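Local coordinates for ABC transporter periplasmic substrate-binding protein (Desulfovibrio alaskensis, PDB 5MY5) that probably captures tungstate with high selectivity in the periplasm and hands it to an ABC transporter for uptake into the cell, at residues H148-E151 with K152-W155; A31-T34 with S35-N38. The protein carries 2 engineered substitutions. All coordinates share one frame; numbering follows the deposited sequence.

Contact 1: residues H148-E151 with K152-W155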
ATOM      1  N   HIS A 148       1.016   5.256   8.517  1.00 18.80           N
ATOM      2  CA  HIS A 148       0.744   5.531   9.921  1.00 20.09           C
ATOM      3  C   HIS A 148      -0.648   5.084  10.347  1.00 19.18           C
ATOM      4  O   HIS A 148      -0.835   4.366  11.330  1.00 19.44           O
ATOM      5  CB  HIS A 148       0.845   7.032  10.194  1.00 19.19           C
ATOM      6  CG  HIS A 148       0.740   7.356  11.634  1.00 20.17           C
ATOM      7  ND1 HIS A 148       0.311   8.609  12.045  1.00 20.88           N
ATOM      8  CD2 HIS A 148       0.919   6.619  12.766  1.00 19.92           C
ATOM      9  CE1 HIS A 148       0.315   8.646  13.362  1.00 19.74           C
ATOM     10  NE2 HIS A 148       0.665   7.446  13.834  1.00 21.38           N
ATOM     11  N   LYS A 149      -1.630   5.353   9.490  1.00 19.84           N
ATOM     12  CA  LYS A 149      -2.967   4.899   9.714  1.00 20.46           C
ATOM     13  C   LYS A 149      -3.098   3.346   9.800  1.00 20.12           C
ATOM     14  O   LYS A 149      -3.807   2.819  10.672  1.00 22.02           O
ATOM     15  CB  LYS A 149      -3.859   5.492   8.630  1.00 22.59           C
ATOM     16  CG  LYS A 149      -4.184   6.960   8.896  1.00 30.39           C
ATOM     17  CD  LYS A 149      -4.772   7.620   7.650  1.00 35.59           C
ATOM     18  CE  LYS A 149      -4.916   9.112   7.862  1.00 39.91           C
ATOM     19  NZ  LYS A 149      -5.328   9.723   6.569  1.00 46.10           N
ATOM     20  N   MET A 150      -2.413   2.623   8.897  1.00 18.84           N
ATOM     21  CA  MET A 150      -2.356   1.216   8.947  1.00 18.43           C
ATOM     22  C   MET A 150      -1.743   0.700  10.247  1.00 17.06           C
ATOM     23  O   MET A 150      -2.341  -0.151  10.932  1.00 20.16           O
ATOM     24  CB  MET A 150      -1.556   0.736   7.750  1.00 19.92           C
ATOM     25  CG  MET A 150      -1.275  -0.729   7.591  1.00 25.35           C
ATOM     26  SD  MET A 150      -2.759  -1.738   7.676  1.00 31.07           S
ATOM     27  CE  MET A 150      -1.869  -3.204   7.973  1.00 32.51           C
ATOM     28  N   GLU A 151      -0.635   1.324  10.663  1.00 17.46           N
ATOM     29  CA  GLU A 151       0.015   0.924  11.918  1.00 17.65           C
ATOM     30  C   GLU A 151      -0.916   1.147  13.102  1.00 18.26           C
ATOM     31  O   GLU A 151      -1.078   0.251  13.966  1.00 17.35           O
ATOM     32  CB  GLU A 151       1.341   1.633  12.085  1.00 17.20           C
ATOM     33  CG  GLU A 151       2.100   1.393  13.406  1.00 16.70           C
ATOM     34  CD  GLU A 151       2.102   2.566  14.353  1.00 18.64           C
ATOM     35  OE1 GLU A 151       2.180   3.711  13.837  1.00 17.79           O
ATOM     36  OE2 GLU A 151       2.075   2.308  15.571  1.00 19.18           O
ATOM     37  N   LYS A 152      -1.579   2.313  13.125  1.00 19.23           N
ATOM     38  CA  LYS A 152      -2.489   2.563  14.241  1.00 20.14           C
ATOM     39  C   LYS A 152      -3.584   1.522  14.255  1.00 19.88           C
ATOM     40  O   LYS A 152      -3.996   1.082  15.340  1.00 23.49           O
ATOM     41  CB  LYS A 152      -3.150   3.908  14.124  1.00 21.48           C
ATOM     42  CG  LYS A 152      -2.188   4.980  14.543  1.00 23.16           C
ATOM     43  CD  LYS A 152      -2.784   6.398  14.678  1.00 26.45           C
ATOM     44  CE  LYS A 152      -2.914   7.080  13.343  1.00 28.25           C
ATOM     45  NZ  LYS A 152      -3.609   8.415  13.444  1.00 32.51           N
ATOM     46  N   SER A 153      -4.081   1.126  13.093  1.00 20.73           N
ATOM     47  CA  SER A 153      -5.159   0.160  12.996  1.00 21.97           C
ATOM     48  C   SER A 153      -4.753  -1.176  13.594  1.00 25.24           C
ATOM     49  O   SER A 153      -5.616  -1.892  14.080  1.00 26.04           O
ATOM     50  CB  SER A 153      -5.682  -0.029  11.550  1.00 23.92           C
ATOM     51  OG  SER A 153      -4.890  -0.898  10.733  1.00 25.03           O
ATOM     52  N   LEU A 154      -3.471  -1.556  13.487  1.00 21.50           N
ATOM     53  CA  LEU A 154      -2.978  -2.833  14.020  1.00 21.53           C
ATOM     54  C   LEU A 154      -3.072  -2.911  15.523  1.00 22.81           C
ATOM     55  O   LEU A 154      -3.466  -3.967  16.119  1.00 23.96           O
ATOM     56  CB  LEU A 154      -1.528  -3.071  13.668  1.00 20.66           C
ATOM     57  CG  LEU A 154      -1.171  -3.119  12.165  1.00 20.71           C
ATOM     58  CD1 LEU A 154       0.263  -3.470  11.914  1.00 22.50           C
ATOM     59  CD2 LEU A 154      -2.061  -4.060  11.388  1.00 21.42           C
ATOM     60  N   TRP A 155      -2.752  -1.808  16.190  1.00 21.39           N
ATOM     61  CA  TRP A 155      -2.822  -1.783  17.617  1.00 21.56           C
ATOM     62  C   TRP A 155      -4.223  -1.938  18.096  1.00 25.54           C
ATOM     63  O   TRP A 155      -4.414  -2.409  19.202  1.00 27.75           O
ATOM     64  CB  TRP A 155      -2.204  -0.495  18.201  1.00 20.66           C
ATOM     65  CG  TRP A 155      -0.759  -0.428  18.034  1.00 17.05           C
ATOM     66  CD1 TRP A 155      -0.024   0.302  17.029  1.00 17.34           C
ATOM     67  CD2 TRP A 155       0.292  -1.112  18.799  1.00 17.20           C
ATOM     68  NE1 TRP A 155       1.263   0.068  17.192  1.00 18.82           N
ATOM     69  CE2 TRP A 155       1.529  -0.777  18.260  1.00 18.07           C
ATOM     70  CE3 TRP A 155       0.263  -1.973  19.915  1.00 17.30           C
ATOM     71  CZ2 TRP A 155       2.746  -1.231  18.794  1.00 16.69           C
ATOM     72  CZ3 TRP A 155       1.385  -2.411  20.427  1.00 17.81           C
ATOM     73  CH2 TRP A 155       2.653  -2.104  19.895  1.00 18.01           C
TER

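Contact 2: residues A31-T34 with S35-N38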
ATOM      1  N   ALA A  31      -6.296   8.694 -11.593  1.00 16.41           N
ATOM      2  CA  ALA A  31      -5.731   9.145 -10.372  1.00 17.13           C
ATOM      3  C   ALA A  31      -5.351   7.982  -9.548  1.00 16.87           C
ATOM      4  O   ALA A  31      -6.129   7.030  -9.353  1.00 16.20           O
ATOM      5  CB  ALA A  31      -6.728   9.991  -9.603  1.00 19.20           C
ATOM      6  N   THR A  32      -4.129   8.040  -9.008  1.00 15.75           N
ATOM      7  CA  THR A  32      -3.618   6.999  -8.088  1.00 15.24           C
ATOM      8  C   THR A  32      -2.775   7.613  -6.965  1.00 16.33           C
ATOM      9  O   THR A  32      -2.805   8.830  -6.839  1.00 18.64           O
ATOM     10  CB  THR A  32      -2.842   5.996  -8.919  1.00 15.55           C
ATOM     11  OG1 THR A  32      -2.522   4.802  -8.167  1.00 16.33           O
ATOM     12  CG2 THR A  32      -1.515   6.533  -9.466  1.00 17.16           C
ATOM     13  N   THR A  33      -2.121   6.792  -6.187  1.00 17.10           N
ATOM     14  CA  THR A  33      -1.444   7.298  -4.996  1.00 17.94           C
ATOM     15  C   THR A  33       0.044   7.413  -5.172  1.00 17.51           C
ATOM     16  O   THR A  33       0.634   6.699  -5.980  1.00 18.64           O
ATOM     17  CB  THR A  33      -1.729   6.439  -3.801  1.00 17.22           C
ATOM     18  OG1 THR A  33      -1.107   5.139  -3.893  1.00 18.06           O
ATOM     19  CG2 THR A  33      -3.258   6.214  -3.666  1.00 21.87           C
ATOM     20  N   THR A  34       0.661   8.258  -4.333  1.00 18.42           N
ATOM     21  CA  THR A  34       2.085   8.428  -4.307  1.00 19.78           C
ATOM     22  C   THR A  34       2.790   7.115  -4.047  1.00 17.94           C
ATOM     23  O   THR A  34       3.695   6.751  -4.738  1.00 19.01           O
ATOM     24  CB  THR A  34       2.384   9.436  -3.193  1.00 22.33           C
ATOM     25  OG1 THR A  34       1.667  10.641  -3.469  1.00 25.38           O
ATOM     26  CG2 THR A  34       3.936   9.698  -3.072  1.00 23.41           C
ATOM     27  N   SER A  35       2.290   6.307  -3.127  1.00 18.72           N
ATOM     28  CA  SER A  35       2.924   5.059  -2.843  1.00 20.16           C
ATOM     29  C   SER A  35       2.874   4.158  -4.079  1.00 19.28           C
ATOM     30  O   SER A  35       3.864   3.432  -4.387  1.00 21.55           O
ATOM     31  CB  SER A  35       2.352   4.291  -1.626  1.00 20.59           C
ATOM     32  OG  SER A  35       0.992   4.065  -1.765  1.00 29.22           O
ATOM     33  N   THR A  36       1.733   4.187  -4.791  1.00 18.95           N
ATOM     34  CA  THR A  36       1.590   3.353  -6.000  1.00 20.01           C
ATOM     35  C   THR A  36       2.669   3.743  -7.004  1.00 19.25           C
ATOM     36  O   THR A  36       3.384   2.871  -7.587  1.00 19.43           O
ATOM     37  CB  THR A  36       0.194   3.493  -6.605  1.00 18.77           C
ATOM     38  OG1 THR A  36      -0.788   3.123  -5.629  1.00 17.78           O
ATOM     39  CG2 THR A  36       0.037   2.529  -7.777  1.00 18.65           C
ATOM     40  N   ASP A  37       2.748   5.016  -7.234  1.00 17.12           N
ATOM     41  CA  ASP A  37       3.732   5.508  -8.231  1.00 20.83           C
ATOM     42  C   ASP A  37       5.159   5.108  -7.828  1.00 19.61           C
ATOM     43  O   ASP A  37       5.945   4.641  -8.688  1.00 21.03           O
ATOM     44  CB  ASP A  37       3.573   6.984  -8.391  1.00 19.49           C
ATOM     45  CG  ASP A  37       4.446   7.574  -9.517  1.00 24.61           C
ATOM     46  OD1 ASP A  37       4.249   7.209 -10.691  1.00 25.61           O
ATOM     47  OD2 ASP A  37       5.264   8.425  -9.198  1.00 28.93           O
ATOM     48  N   ASN A  38       5.489   5.286  -6.577  1.00 20.32           N
ATOM     49  CA  ASN A  38       6.808   4.869  -6.084  1.00 21.54           C
ATOM     50  C   ASN A  38       7.226   3.450  -6.369  1.00 24.12           C
ATOM     51  O   ASN A  38       8.448   3.247  -6.501  1.00 24.15           O
ATOM     52  CB  ASN A  38       6.970   5.140  -4.606  1.00 25.20           C
ATOM     53  CG  ASN A  38       6.987   6.625  -4.300  1.00 26.62           C
ATOM     54  OD1 ASN A  38       7.214   7.437  -5.170  1.00 30.46           O
ATOM     55  ND2 ASN A  38       6.735   6.954  -3.049  1.00 31.78           N
TER

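Contact 1: residues H148-E151 with K152-W155
K152 begins the contact by setting CE over one face of the H148 ring, with CD close to NE2: CE of K152 lies 3.6 Å from the ring centroid and only 12° off the normal, a CH-pi contact. The bend in the lysine chain at chi3 carries CE over the imidazole, while ND1 of H148 is held by the backbone N of N144. K152 N also donates to H148 O at 2.8 Å. One residue on, S153 OG bonds M150 O at 2.7 Å, approaching in the carbonyl plane on a lone pair; OG sits between its own backbone N and carbonyl carbon, which turns the hydroxyl back onto the preceding turn. L154 N is a second donor to that carbonyl, at 3.1 Å, and L154 CD2 packs against M150 CE at 3.5 Å. W155 closes the series with NE1 donating to E151 OE2 at 2.9 Å, on the anti lone pair. Carboxylate and indole planes stand 88° apart, and the bond is bent (131° at the hydrogen). Y169 OH also bonds OE2 while S140 OG bonds OE1, which fixes the buried carboxylate's rotation. These i to i+3 and i+4 contacts belong to the helix of a beta-alpha-beta unit, 138-140, 146-155 and 169-171, with E151 tying the helix to both strands.

Contact 2: residues A31-T34 with S35-N38
T33 and T36 join by a side-chain hydrogen bond, the two hydroxyls OG1 to OG1 at 2.7 Å, across the start of a helix where T33 holds the N-cap position. OG1 of T33, between its backbone N and carbonyl carbon (chi1 69°), reaches over the first turn, where it also lies 3.1 Å from T36 N. Each hydroxyl has a further hydrogen-bond partner, NE2 of H82 for T33 and OH of Y224 for T36, so the pair forms part of a polar chain between H82 and Y224. Two backbone bonds define the opening helical turn: D37 N donates to T33 O at 3.0 Å and N38 N to T34 O at 3.0 Å, both nearly straight at 167° and 173°. By van der Waals contact, T32 OG1, itself bonded to L80 O, meets CB of T36 at 3.4 Å, whereas the side chains of T34 and N38 run side by side, with CG2 of T34 3.9 Å from ND2 of N38. Residues 31-38 carry strand 27-33, paired in parallel with strands 56-62 and 78-81, directly into helix 34-39, held to strand 56-62 by backbone bonds from T32 and T34 to V62 and by D37 OD1 to W59 NE1.

Contact 2 precedes contact 1 in the chain, and their centres lie 20 Å apart; the nearest atoms are about 10 Å from each other, so neither touches the other. Both concern local helical geometry, but contact 2 sets the start of a helix at a strand end whereas contact 1 spans nearly all of helix 146-155, through to its last residue. Long strands 100-112 and 221-228 belong to the sheet that connects their surroundings: 221-228 pairs with 78-81, the neighbour of 27-33, and 100-112 pairs with 189-193, which adjoins 138-140. The sodium ion is about 10 Å from the W155 side chain of contact 1, and the structure contains no bound tungstate.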